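Local coordinates for protein CPI (Ascaris lumbricoides, PDB 4IT7) that probably inhibits cysteine endopeptidases, as cystatins generally do by wedging one end of the molecule into the protease active-site cleft, at residues S10-D13 with K18-A21; Q20-K25 with I94-W99; Q28-A33 with L60-A65; L37-I42 with G77-V82. All coordinates share one frame; numbering follows the deposited sequence.

Contact 1 of 4, residues S10-D13 with K18-A21; sequences STKD and KIQA
Lys12 turns its CG opposite its own backbone N (chi1 -159°), which carries the aliphatic root of the chain to the flank of Ile19. Ile19, with CG1 beside its backbone N, folds CD1 over at chi2 -62°, and the two side chains meet at a slant, Lys12 CG lying 4.1 Å from Ile19 CD1. A lysine stem thus serves here as apolar cover, while its charged tip leaves for a partner of its own: Lys12 NZ forms a salt bridge with Asp16, in the short connection ahead of the helix. The second touch comes from the main chain. Asp13 O approaches Ile19 CG1 at 3.6 Å, a van der Waals contact between a carbonyl and a methylene. Beyond this pair the buried Ile19 also rests on Ala48 and Thr58 of the sheet, and Lys12 and Asp13 border that packing on one side. Gln20 NE2, bonded to Val14 O, ties the helix back to the same connection. An N-terminal edge strand turning into a helix that packs against the sheet it has just left is how the cystatin fold opens.

Contact 2 of 4, residues Q20-K25 with I94-W99; sequences QALAGK and IWEKPW
Leu22 points from the helix toward Ile94 of the strand, and its chain can be followed outward atom by atom. CB and CG only bridge the gap; with CG lying beside the backbone N (chi1 -70°), both methyls are delivered to the isoleucine. CD1, carried on in an extended line from CA, lies against two branches of Ile94, 3.9 Å from its CG1 and 4.1 Å from its CG2. CD2 presses on the tip of the same residue, 3.4 Å from Ile94 CD1, closer than methyl groups usually come. Since both torsions of Ile94 are far from staggered (chi1 135°), this squeeze signals strain or some doubt in the placement of its outer carbons. Past the isoleucine, Leu22 CD1 also comes within 4.4 Å of Glu96 OE2, at the polar margin of the patch. Here the helix of the cystatin fold lies across its antiparallel sheet, and the strand carrying Ile94 runs on to Pro98 and Trp99, the Pro-Trp pair of the second hairpin loop, which in cystatins usually helps to enter the protease cleft. The charges at this margin pair up in turn: Glu96 OE1 takes a salt bridge from Lys18, one helical turn before Leu22, and Lys25 NZ bonds Glu103 on the edge strand, remaining 6.2 Å from Glu96 OE1. On the strand, Trp95 receives Lys97 CE over one ring face and meets Phe102 in an edge-to-face stack.

Contact 3 of 4, residues Q28-A33 with L60-A65; sequences QRINAA and LELLIA
Apolar packing carries the touch between the helix and the strand, and Ile30 supplies the whole helical share of it. Its two branches part company: CD1, at the end of the longer arm, reaches Leu62 CD1 at 4.2 Å, while the CG2 methyl meets Ile64 CD1 at 4.1 Å. Ile64 sends that methyl across with CG1 between its backbone N and carbonyl carbon (chi1 74°) and the chain then extended, so that its end runs obliquely to Ile30. Contacts of this length suggest comfortable rather than tight packing, and all three residues are buried. Hydrogen bonds act around the apolar patch and not across it. Within the helix, Ala32 N donates to Gln28 O at 2.9 Å. Asn31, next to Ile30, turns its OD1 to Gln40 N on the following strand, and its carbonyl oxygen accepts a bond from Lys71 NZ. Leu62 pairs through its backbone with Cys90, and Leu63 with Val43, placing this strand between two neighbours. One long helix laid over the inner strands of a curved antiparallel sheet, meeting it through branched aliphatic residues, forms the core of the cystatin fold.

Contact 4 of 4, residues L37-I42 with G77-V82; sequences LFQQTI and GNCEAV
Beside Thr41, which meets Cys79 and Ala81 across the contact, the shortest polar bond stays within the strand: Gln40 NE2 donates to Phe38 O at 2.7 Å. Phe38 O lies in the plane of the glutamine amide, but the donor stands well above the carbonyl plane and the N-H...O angle is bent to 143°, so the bond is short yet imperfectly aimed. It holds Gln40 folded back along its own chain, while Gln39 and Thr41 turn toward the loop. Thr41 is the chief point of touch. Its chi1 of -171° sets OG1 opposite the backbone N, 3.7 Å from Cys79 O, too long for a hydrogen bond. The same torsion brings CG2 against Ala81, 3.8 Å from its CB. Gln39 adds a looser approach, its NE2 lying 4.4 Å from Cys79 SG. No hydrogen bond joins the two segments; the loop is tied nearby by the disulfide from Cys79 to Cys69 and by a backbone pairing of Val82 with Pro66, and Gln39 also packs on Cys69. The loop, irregular throughout and at the surface, crosses over strand 38-51 on the side to which Thr41 points. That strand pairs antiparallel with strand 56-70, Thr41 facing Ala65 through the backbone, while Ile42, pointing away from the loop, rests on Ala23 and Leu27 of helix 17-33.

Overall arrangement
Contacts 1, 2 and 3 use successive parts of helix 17-33. The centres of contacts 1 and 2 lie about 10 Å apart, with Gln20 and Ala21 shared. Contacts 1 and 3 join where Ile19 CG2 meets Leu60 CD2 at 3.8 Å, and contacts 2 and 3 where Ala23 CB meets Leu62 CD2 at 3.6 Å, so that the three packings adjoin. Contact 4 lies across the chain's centre, about 22 Å from contacts 1 and 2 between centres but about 11 Å from contact 3, on a neighbouring strand. The end probably facing the protease, as in other cystatins, lies near contacts 1 and 2, with the N-terminal segment and the Pro-Trp loop.

Contact 1 of 4, residues S10-D13 with K18-A21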
loop_
_atom_site.group_PDB
_atom_site.type_symbol
_atom_site.label_atom_id
_atom_site.label_comp_id
_atom_site.label_asym_id
_atom_site.label_seq_id
_atom_site.Cartn_x
_atom_site.Cartn_y
_atom_site.Cartn_z
ATOM N N SER A 10 -2.533 -11.491 -13.777
ATOM C CA SER A 10 -2.939 -12.713 -13.086
ATOM C C SER A 10 -3.089 -12.542 -11.545
ATOM O O SER A 10 -2.198 -12.015 -10.867
ATOM C CB SER A 10 -2.017 -13.880 -13.465
ATOM O OG SER A 10 -0.998 -14.070 -12.502
ATOM N N THR A 11 -4.237 -12.978 -11.027
ATOM C CA THR A 11 -4.599 -12.873 -9.621
ATOM C C THR A 11 -3.536 -13.484 -8.773
ATOM O O THR A 11 -2.962 -14.468 -9.125
ATOM C CB THR A 11 -5.926 -13.598 -9.329
ATOM O OG1 THR A 11 -6.979 -12.897 -9.984
ATOM C CG2 THR A 11 -6.234 -13.627 -7.846
ATOM N N LYS A 12 -3.287 -12.891 -7.628
ATOM C CA LYS A 12 -2.206 -13.329 -6.806
ATOM C C LYS A 12 -2.796 -13.352 -5.409
ATOM O O LYS A 12 -3.802 -12.698 -5.156
ATOM C CB LYS A 12 -1.022 -12.353 -6.996
ATOM C CG LYS A 12 0.344 -12.872 -6.614
ATOM C CD LYS A 12 0.957 -13.795 -7.666
ATOM C CE LYS A 12 2.491 -13.778 -7.619
ATOM N NZ LYS A 12 3.087 -13.615 -6.258
ATOM N N ASP A 13 -2.206 -14.136 -4.512
ATOM C CA ASP A 13 -2.754 -14.305 -3.186
ATOM C C ASP A 13 -2.301 -13.211 -2.221
ATOM O O ASP A 13 -1.093 -12.950 -2.078
ATOM C CB ASP A 13 -2.422 -15.674 -2.630
ATOM C CG ASP A 13 -2.955 -15.863 -1.240
ATOM O OD1 ASP A 13 -4.047 -15.352 -0.914
ATOM O OD2 ASP A 13 -2.281 -16.514 -0.443
ATOM N N LYS A 18 5.678 -12.090 -0.085
ATOM C CA LYS A 18 6.113 -10.990 -0.929
ATOM C C LYS A 18 5.010 -9.921 -1.160
ATOM O O LYS A 18 5.323 -8.748 -1.226
ATOM C CB LYS A 18 6.701 -11.512 -2.261
ATOM C CG LYS A 18 7.178 -10.441 -3.271
ATOM C CD LYS A 18 8.176 -9.422 -2.691
ATOM C CE LYS A 18 8.997 -8.683 -3.752
ATOM N NZ LYS A 18 8.167 -8.093 -4.841
ATOM N N ILE A 19 3.748 -10.323 -1.331
ATOM C CA ILE A 19 2.668 -9.349 -1.491
ATOM C C ILE A 19 2.540 -8.503 -0.222
ATOM O O ILE A 19 2.473 -7.291 -0.325
ATOM C CB ILE A 19 1.298 -9.967 -1.877
ATOM C CG1 ILE A 19 1.375 -10.615 -3.264
ATOM C CG2 ILE A 19 0.166 -8.918 -1.819
ATOM C CD1 ILE A 19 1.701 -9.719 -4.444
ATOM N N GLN A 20 2.545 -9.139 0.949
ATOM C CA GLN A 20 2.526 -8.429 2.217
ATOM C C GLN A 20 3.646 -7.346 2.353
ATOM O O GLN A 20 3.357 -6.174 2.636
ATOM C CB GLN A 20 2.582 -9.433 3.367
ATOM C CG GLN A 20 1.275 -10.228 3.561
ATOM C CD GLN A 20 0.073 -9.381 4.016
ATOM O OE1 GLN A 20 0.200 -8.510 4.865
ATOM N NE2 GLN A 20 -1.101 -9.658 3.457
ATOM N N ALA A 21 4.901 -7.746 2.129
ATOM C CA ALA A 21 6.075 -6.836 2.083
ATOM C C ALA A 21 5.792 -5.668 1.179
ATOM O O ALA A 21 5.948 -4.512 1.587
ATOM C CB ALA A 21 7.306 -7.579 1.578
#

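Contact 2 of 4, residues Q20-K25 with I94-W99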
loop_
_atom_site.group_PDB
_atom_site.type_symbol
_atom_site.label_atom_id
_atom_site.label_comp_id
_atom_site.label_asym_id
_atom_site.label_seq_id
_atom_site.Cartn_x
_atom_site.Cartn_y
_atom_site.Cartn_z
ATOM N N GLN A 20 2.545 -9.139 0.949
ATOM C CA GLN A 20 2.526 -8.429 2.217
ATOM C C GLN A 20 3.646 -7.346 2.353
ATOM O O GLN A 20 3.357 -6.174 2.636
ATOM C CB GLN A 20 2.582 -9.433 3.367
ATOM C CG GLN A 20 1.275 -10.228 3.561
ATOM C CD GLN A 20 0.073 -9.381 4.016
ATOM O OE1 GLN A 20 0.200 -8.510 4.865
ATOM N NE2 GLN A 20 -1.101 -9.658 3.457
ATOM N N ALA A 21 4.901 -7.746 2.129
ATOM C CA ALA A 21 6.075 -6.836 2.083
ATOM C C ALA A 21 5.792 -5.668 1.179
ATOM O O ALA A 21 5.948 -4.512 1.587
ATOM C CB ALA A 21 7.306 -7.579 1.578
ATOM N N LEU A 22 5.335 -5.954 -0.038
ATOM C CA LEU A 22 5.027 -4.871 -0.945
ATOM C C LEU A 22 3.923 -3.913 -0.433
ATOM O O LEU A 22 4.070 -2.681 -0.584
ATOM C CB LEU A 22 4.652 -5.378 -2.339
ATOM C CG LEU A 22 5.668 -6.014 -3.294
ATOM C CD1 LEU A 22 4.983 -6.232 -4.631
ATOM C CD2 LEU A 22 7.012 -5.300 -3.441
ATOM N N ALA A 23 2.833 -4.462 0.145
ATOM C CA ALA A 23 1.742 -3.621 0.726
ATOM C C ALA A 23 2.341 -2.695 1.816
ATOM O O ALA A 23 2.025 -1.532 1.876
ATOM C CB ALA A 23 0.603 -4.479 1.283
ATOM N N GLY A 24 3.249 -3.236 2.618
ATOM C CA GLY A 24 3.871 -2.518 3.695
ATOM C C GLY A 24 4.595 -1.320 3.142
ATOM O O GLY A 24 4.521 -0.237 3.696
ATOM N N LYS A 25 5.285 -1.528 2.032
ATOM C CA LYS A 25 6.081 -0.476 1.442
ATOM C C LYS A 25 5.157 0.523 0.808
ATOM O O LYS A 25 5.452 1.739 0.846
ATOM C CB LYS A 25 7.109 -1.004 0.429
ATOM C CG LYS A 25 8.352 -1.651 1.042
ATOM C CD LYS A 25 9.406 -2.075 -0.015
ATOM C CE LYS A 25 9.077 -3.433 -0.630
ATOM N NZ LYS A 25 10.045 -3.953 -1.679
ATOM N N ILE A 94 3.157 -1.352 -8.182
ATOM C CA ILE A 94 4.553 -1.482 -7.958
ATOM C C ILE A 94 5.252 -2.185 -9.122
ATOM O O ILE A 94 4.832 -3.266 -9.576
ATOM C CB ILE A 94 4.919 -2.033 -6.581
ATOM C CG1 ILE A 94 5.967 -3.075 -6.762
ATOM C CG2 ILE A 94 3.700 -2.449 -5.742
ATOM C CD1 ILE A 94 7.116 -2.845 -5.811
ATOM N N TRP A 95 6.297 -1.517 -9.620
ATOM C CA TRP A 95 6.981 -1.896 -10.838
ATOM C C TRP A 95 8.411 -2.225 -10.549
ATOM O O TRP A 95 9.163 -1.379 -10.038
ATOM C CB TRP A 95 6.875 -0.773 -11.861
ATOM C CG TRP A 95 7.329 -1.192 -13.220
ATOM C CD1 TRP A 95 7.427 -2.490 -13.716
ATOM C CD2 TRP A 95 7.740 -0.326 -14.322
ATOM N NE1 TRP A 95 7.852 -2.479 -15.008
ATOM C CE2 TRP A 95 8.079 -1.210 -15.429
ATOM C CE3 TRP A 95 7.871 1.062 -14.495
ATOM C CZ2 TRP A 95 8.521 -0.714 -16.661
ATOM C CZ3 TRP A 95 8.309 1.545 -15.740
ATOM C CH2 TRP A 95 8.621 0.681 -16.795
ATOM N N GLU A 96 8.786 -3.471 -10.836
ATOM C CA GLU A 96 10.146 -3.942 -10.587
ATOM C C GLU A 96 10.923 -4.376 -11.817
ATOM O O GLU A 96 10.446 -5.168 -12.639
ATOM C CB GLU A 96 10.188 -5.057 -9.568
ATOM C CG GLU A 96 9.201 -4.935 -8.462
ATOM C CD GLU A 96 8.963 -6.276 -7.824
ATOM O OE1 GLU A 96 9.887 -6.771 -7.194
ATOM O OE2 GLU A 96 7.863 -6.844 -7.966
ATOM N N LYS A 97 12.144 -3.853 -11.915
ATOM C CA LYS A 97 13.065 -4.209 -12.993
ATOM C C LYS A 97 14.404 -4.508 -12.392
ATOM O O LYS A 97 15.255 -3.606 -12.319
ATOM C CB LYS A 97 13.165 -3.055 -13.993
ATOM C CG LYS A 97 11.903 -2.898 -14.795
ATOM C CD LYS A 97 12.045 -1.810 -15.833
ATOM C CE LYS A 97 12.101 -0.454 -15.164
ATOM N NZ LYS A 97 11.889 0.625 -16.176
ATOM N N PRO A 98 14.628 -5.777 -11.968
ATOM C CA PRO A 98 15.819 -6.126 -11.162
ATOM C C PRO A 98 17.152 -6.021 -11.937
ATOM O O PRO A 98 18.223 -6.092 -11.334
ATOM C CB PRO A 98 15.553 -7.580 -10.759
ATOM C CG PRO A 98 14.072 -7.746 -10.910
ATOM C CD PRO A 98 13.742 -6.940 -12.123
ATOM N N TRP A 99 17.090 -5.861 -13.261
ATOM C CA TRP A 99 18.314 -5.568 -14.030
ATOM C C TRP A 99 18.707 -4.097 -14.032
ATOM O O TRP A 99 19.840 -3.754 -14.422
ATOM C CB TRP A 99 18.161 -6.028 -15.462
ATOM C CG TRP A 99 17.028 -5.377 -16.194
ATOM C CD1 TRP A 99 17.057 -4.226 -16.986
ATOM C CD2 TRP A 99 15.636 -5.819 -16.224
ATOM N NE1 TRP A 99 15.824 -3.944 -17.492
ATOM C CE2 TRP A 99 14.926 -4.870 -17.098
ATOM C CE3 TRP A 99 14.926 -6.876 -15.643
ATOM C CZ2 TRP A 99 13.569 -4.983 -17.346
ATOM C CZ3 TRP A 99 13.567 -7.002 -15.943
ATOM C CH2 TRP A 99 12.905 -6.088 -16.768
#

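Contact 3 of 4, residues Q28-A33 with L60-A65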
loop_
_atom_site.group_PDB
_atom_site.type_symbol
_atom_site.label_atom_id
_atom_site.label_comp_id
_atom_site.label_asym_id
_atom_site.label_seq_id
_atom_site.Cartn_x
_atom_site.Cartn_y
_atom_site.Cartn_z
ATOM N N GLN A 28 3.967 2.931 3.603
ATOM C CA GLN A 28 4.942 3.955 3.908
ATOM C C GLN A 28 4.920 5.052 2.858
ATOM O O GLN A 28 4.989 6.232 3.162
ATOM C CB GLN A 28 6.293 3.336 3.940
ATOM C CG GLN A 28 6.604 2.548 5.184
ATOM C CD GLN A 28 8.074 2.183 5.179
ATOM O OE1 GLN A 28 8.609 1.776 4.154
ATOM N NE2 GLN A 28 8.751 2.384 6.309
ATOM N N ARG A 29 4.771 4.668 1.610
ATOM C CA ARG A 29 4.646 5.649 0.557
ATOM C C ARG A 29 3.354 6.480 0.671
ATOM O O ARG A 29 3.357 7.677 0.492
ATOM C CB ARG A 29 4.700 4.909 -0.784
ATOM C CG ARG A 29 5.756 5.363 -1.763
ATOM C CD ARG A 29 7.189 4.926 -1.435
ATOM N NE ARG A 29 7.336 3.919 -0.372
ATOM C CZ ARG A 29 8.383 3.088 -0.250
ATOM N NH1 ARG A 29 8.450 2.219 0.770
ATOM N NH2 ARG A 29 9.377 3.123 -1.145
ATOM N N ILE A 30 2.216 5.851 0.940
ATOM C CA ILE A 30 0.972 6.605 1.109
ATOM C C ILE A 30 1.158 7.607 2.247
ATOM O O ILE A 30 0.905 8.765 2.072
ATOM C CB ILE A 30 -0.221 5.651 1.430
ATOM C CG1 ILE A 30 -0.487 4.716 0.238
ATOM C CG2 ILE A 30 -1.461 6.444 1.867
ATOM C CD1 ILE A 30 -1.352 3.499 0.563
ATOM N N ASN A 31 1.704 7.170 3.356
ATOM C CA ASN A 31 1.850 8.040 4.503
ATOM C C ASN A 31 2.820 9.205 4.261
ATOM O O ASN A 31 2.528 10.345 4.679
ATOM C CB ASN A 31 2.250 7.208 5.759
ATOM C CG ASN A 31 1.018 6.596 6.472
ATOM O OD1 ASN A 31 -0.100 7.137 6.405
ATOM N ND2 ASN A 31 1.218 5.478 7.132
ATOM N N ALA A 32 3.947 8.920 3.573
ATOM C CA ALA A 32 4.998 9.931 3.216
ATOM C C ALA A 32 4.480 11.052 2.321
ATOM O O ALA A 32 4.809 12.239 2.515
ATOM C CB ALA A 32 6.220 9.257 2.601
ATOM N N ALA A 33 3.618 10.681 1.381
ATOM C CA ALA A 33 3.057 11.603 0.399
ATOM C C ALA A 33 1.701 12.272 0.787
ATOM O O ALA A 33 1.322 13.305 0.211
ATOM C CB ALA A 33 2.881 10.860 -0.897
ATOM N N LEU A 60 -2.058 -3.505 -6.351
ATOM C CA LEU A 60 -2.668 -3.838 -5.082
ATOM C C LEU A 60 -3.789 -2.873 -4.798
ATOM O O LEU A 60 -3.717 -1.699 -5.176
ATOM C CB LEU A 60 -1.646 -3.778 -3.910
ATOM C CG LEU A 60 -0.285 -4.458 -4.022
ATOM C CD1 LEU A 60 0.585 -4.076 -2.843
ATOM C CD2 LEU A 60 -0.441 -5.973 -4.105
ATOM N N GLU A 61 -4.832 -3.395 -4.147
ATOM C CA GLU A 61 -5.848 -2.556 -3.564
ATOM C C GLU A 61 -5.733 -2.769 -2.092
ATOM O O GLU A 61 -5.848 -3.887 -1.621
ATOM C CB GLU A 61 -7.228 -2.989 -3.976
ATOM C CG GLU A 61 -7.718 -2.476 -5.312
ATOM C CD GLU A 61 -9.103 -3.061 -5.601
ATOM O OE1 GLU A 61 -9.228 -4.300 -5.671
ATOM O OE2 GLU A 61 -10.078 -2.299 -5.712
ATOM N N LEU A 62 -5.526 -1.666 -1.375
ATOM C CA LEU A 62 -5.348 -1.677 0.052
ATOM C C LEU A 62 -6.518 -0.964 0.680
ATOM O O LEU A 62 -6.913 0.128 0.238
ATOM C CB LEU A 62 -4.029 -0.949 0.428
ATOM C CG LEU A 62 -2.745 -1.517 -0.233
ATOM C CD1 LEU A 62 -1.516 -0.678 0.106
ATOM C CD2 LEU A 62 -2.491 -2.945 0.191
ATOM N N LEU A 63 -7.064 -1.574 1.721
ATOM C CA LEU A 63 -8.060 -0.907 2.539
ATOM C C LEU A 63 -7.307 -0.323 3.727
ATOM O O LEU A 63 -6.681 -1.084 4.506
ATOM C CB LEU A 63 -9.109 -1.928 3.037
ATOM C CG LEU A 63 -10.132 -1.376 4.026
ATOM C CD1 LEU A 63 -10.908 -0.231 3.384
ATOM C CD2 LEU A 63 -11.050 -2.517 4.528
ATOM N N ILE A 64 -7.362 1.005 3.894
ATOM C CA ILE A 64 -6.559 1.645 4.932
ATOM C C ILE A 64 -7.441 2.465 5.874
ATOM O O ILE A 64 -8.495 2.973 5.450
ATOM C CB ILE A 64 -5.378 2.506 4.346
ATOM C CG1 ILE A 64 -5.896 3.815 3.739
ATOM C CG2 ILE A 64 -4.565 1.699 3.291
ATOM C CD1 ILE A 64 -4.827 4.877 3.580
ATOM N N ALA A 65 -6.984 2.613 7.127
ATOM C CA ALA A 65 -7.703 3.416 8.127
ATOM C C ALA A 65 -6.793 4.397 8.834
ATOM O O ALA A 65 -5.636 4.084 9.029
ATOM C CB ALA A 65 -8.400 2.517 9.164
#

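Contact 4 of 4, residues L37-I42 with G77-V82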
loop_
_atom_site.group_PDB
_atom_site.type_symbol
_atom_site.label_atom_id
_atom_site.label_comp_id
_atom_site.label_asym_id
_atom_site.label_seq_id
_atom_site.Cartn_x
_atom_site.Cartn_y
_atom_site.Cartn_z
ATOM N N LEU A 37 -2.251 14.624 8.573
ATOM C CA LEU A 37 -1.296 14.724 9.675
ATOM C C LEU A 37 -1.109 13.399 10.383
ATOM O O LEU A 37 -0.124 13.195 11.100
ATOM C CB LEU A 37 -1.798 15.761 10.712
ATOM C CG LEU A 37 -1.241 17.215 10.669
ATOM C CD1 LEU A 37 0.250 17.241 10.975
ATOM C CD2 LEU A 37 -1.502 17.926 9.339
ATOM N N PHE A 38 -2.096 12.515 10.264
ATOM C CA PHE A 38 -2.099 11.239 11.024
ATOM C C PHE A 38 -1.722 10.074 10.083
ATOM O O PHE A 38 -2.192 10.020 8.928
ATOM C CB PHE A 38 -3.495 10.971 11.626
ATOM C CG PHE A 38 -3.849 11.887 12.770
ATOM C CD1 PHE A 38 -3.695 11.458 14.089
ATOM C CD2 PHE A 38 -4.342 13.185 12.537
ATOM C CE1 PHE A 38 -4.010 12.297 15.152
ATOM C CE2 PHE A 38 -4.647 14.032 13.607
ATOM C CZ PHE A 38 -4.481 13.578 14.915
ATOM N N GLN A 39 -0.868 9.182 10.574
ATOM C CA GLN A 39 -0.527 7.945 9.896
ATOM C C GLN A 39 -1.766 7.137 9.609
ATOM O O GLN A 39 -2.714 7.130 10.419
ATOM C CB GLN A 39 0.322 7.073 10.807
ATOM C CG GLN A 39 1.438 7.857 11.444
ATOM C CD GLN A 39 2.788 7.375 11.001
ATOM O OE1 GLN A 39 3.162 7.456 9.803
ATOM N NE2 GLN A 39 3.542 6.863 11.961
ATOM N N GLN A 40 -1.731 6.442 8.474
ATOM C CA GLN A 40 -2.761 5.496 8.085
ATOM C C GLN A 40 -2.183 4.092 8.285
ATOM O O GLN A 40 -0.969 3.903 8.328
ATOM C CB GLN A 40 -3.183 5.701 6.624
ATOM C CG GLN A 40 -3.621 7.112 6.221
ATOM C CD GLN A 40 -4.707 7.645 7.139
ATOM O OE1 GLN A 40 -5.869 7.221 7.072
ATOM N NE2 GLN A 40 -4.326 8.575 8.026
ATOM N N THR A 41 -3.064 3.100 8.425
ATOM C CA THR A 41 -2.616 1.756 8.592
ATOM C C THR A 41 -3.411 0.909 7.627
ATOM O O THR A 41 -4.472 1.345 7.128
ATOM C CB THR A 41 -2.746 1.263 10.042
ATOM O OG1 THR A 41 -2.088 0.003 10.154
ATOM C CG2 THR A 41 -4.202 1.068 10.470
ATOM N N ILE A 42 -2.870 -0.258 7.308
ATOM C CA ILE A 42 -3.558 -1.168 6.404
ATOM C C ILE A 42 -4.545 -1.940 7.275
ATOM O O ILE A 42 -4.178 -2.533 8.276
ATOM C CB ILE A 42 -2.602 -2.137 5.670
ATOM C CG1 ILE A 42 -1.725 -1.429 4.621
ATOM C CG2 ILE A 42 -3.363 -3.230 4.919
ATOM C CD1 ILE A 42 -0.373 -2.156 4.514
ATOM N N GLY A 77 4.939 2.602 19.281
ATOM C CA GLY A 77 4.716 1.257 18.802
ATOM C C GLY A 77 3.963 1.012 17.520
ATOM O O GLY A 77 4.154 1.688 16.535
ATOM N N ASN A 78 3.109 0.006 17.541
ATOM C CA ASN A 78 2.185 -0.225 16.470
ATOM C C ASN A 78 1.243 0.951 16.437
ATOM O O ASN A 78 0.993 1.579 17.469
ATOM C CB ASN A 78 1.360 -1.481 16.748
ATOM C CG ASN A 78 1.988 -2.739 16.195
ATOM O OD1 ASN A 78 2.834 -3.348 16.830
ATOM N ND2 ASN A 78 1.542 -3.154 15.028
ATOM N N CYS A 79 0.686 1.229 15.273
ATOM C CA CYS A 79 -0.297 2.248 15.190
ATOM C C CYS A 79 -1.626 1.653 14.804
ATOM O O CYS A 79 -1.803 1.177 13.702
ATOM C CB CYS A 79 0.171 3.292 14.217
ATOM S SG CYS A 79 1.642 4.101 14.827
ATOM N N GLU A 80 -2.562 1.664 15.742
ATOM C CA GLU A 80 -3.831 0.974 15.523
ATOM C C GLU A 80 -4.968 1.793 14.926
ATOM O O GLU A 80 -5.203 2.910 15.306
ATOM C CB GLU A 80 -4.300 0.257 16.783
ATOM C CG GLU A 80 -3.234 -0.580 17.443
ATOM C CD GLU A 80 -3.017 -1.898 16.759
ATOM O OE1 GLU A 80 -3.936 -2.377 16.105
ATOM O OE2 GLU A 80 -1.944 -2.481 16.915
ATOM N N ALA A 81 -5.659 1.190 13.973
ATOM C CA ALA A 81 -6.827 1.769 13.306
ATOM C C ALA A 81 -7.812 2.213 14.367
ATOM O O ALA A 81 -7.921 1.604 15.434
ATOM C CB ALA A 81 -7.478 0.768 12.361
ATOM N N VAL A 82 -8.522 3.277 14.064
ATOM C CA VAL A 82 -9.444 3.866 15.006
ATOM C C VAL A 82 -10.874 3.877 14.467
ATOM O O VAL A 82 -11.090 4.034 13.286
ATOM C CB VAL A 82 -8.939 5.237 15.473
ATOM C CG1 VAL A 82 -7.659 5.072 16.256
ATOM C CG2 VAL A 82 -8.733 6.189 14.325
#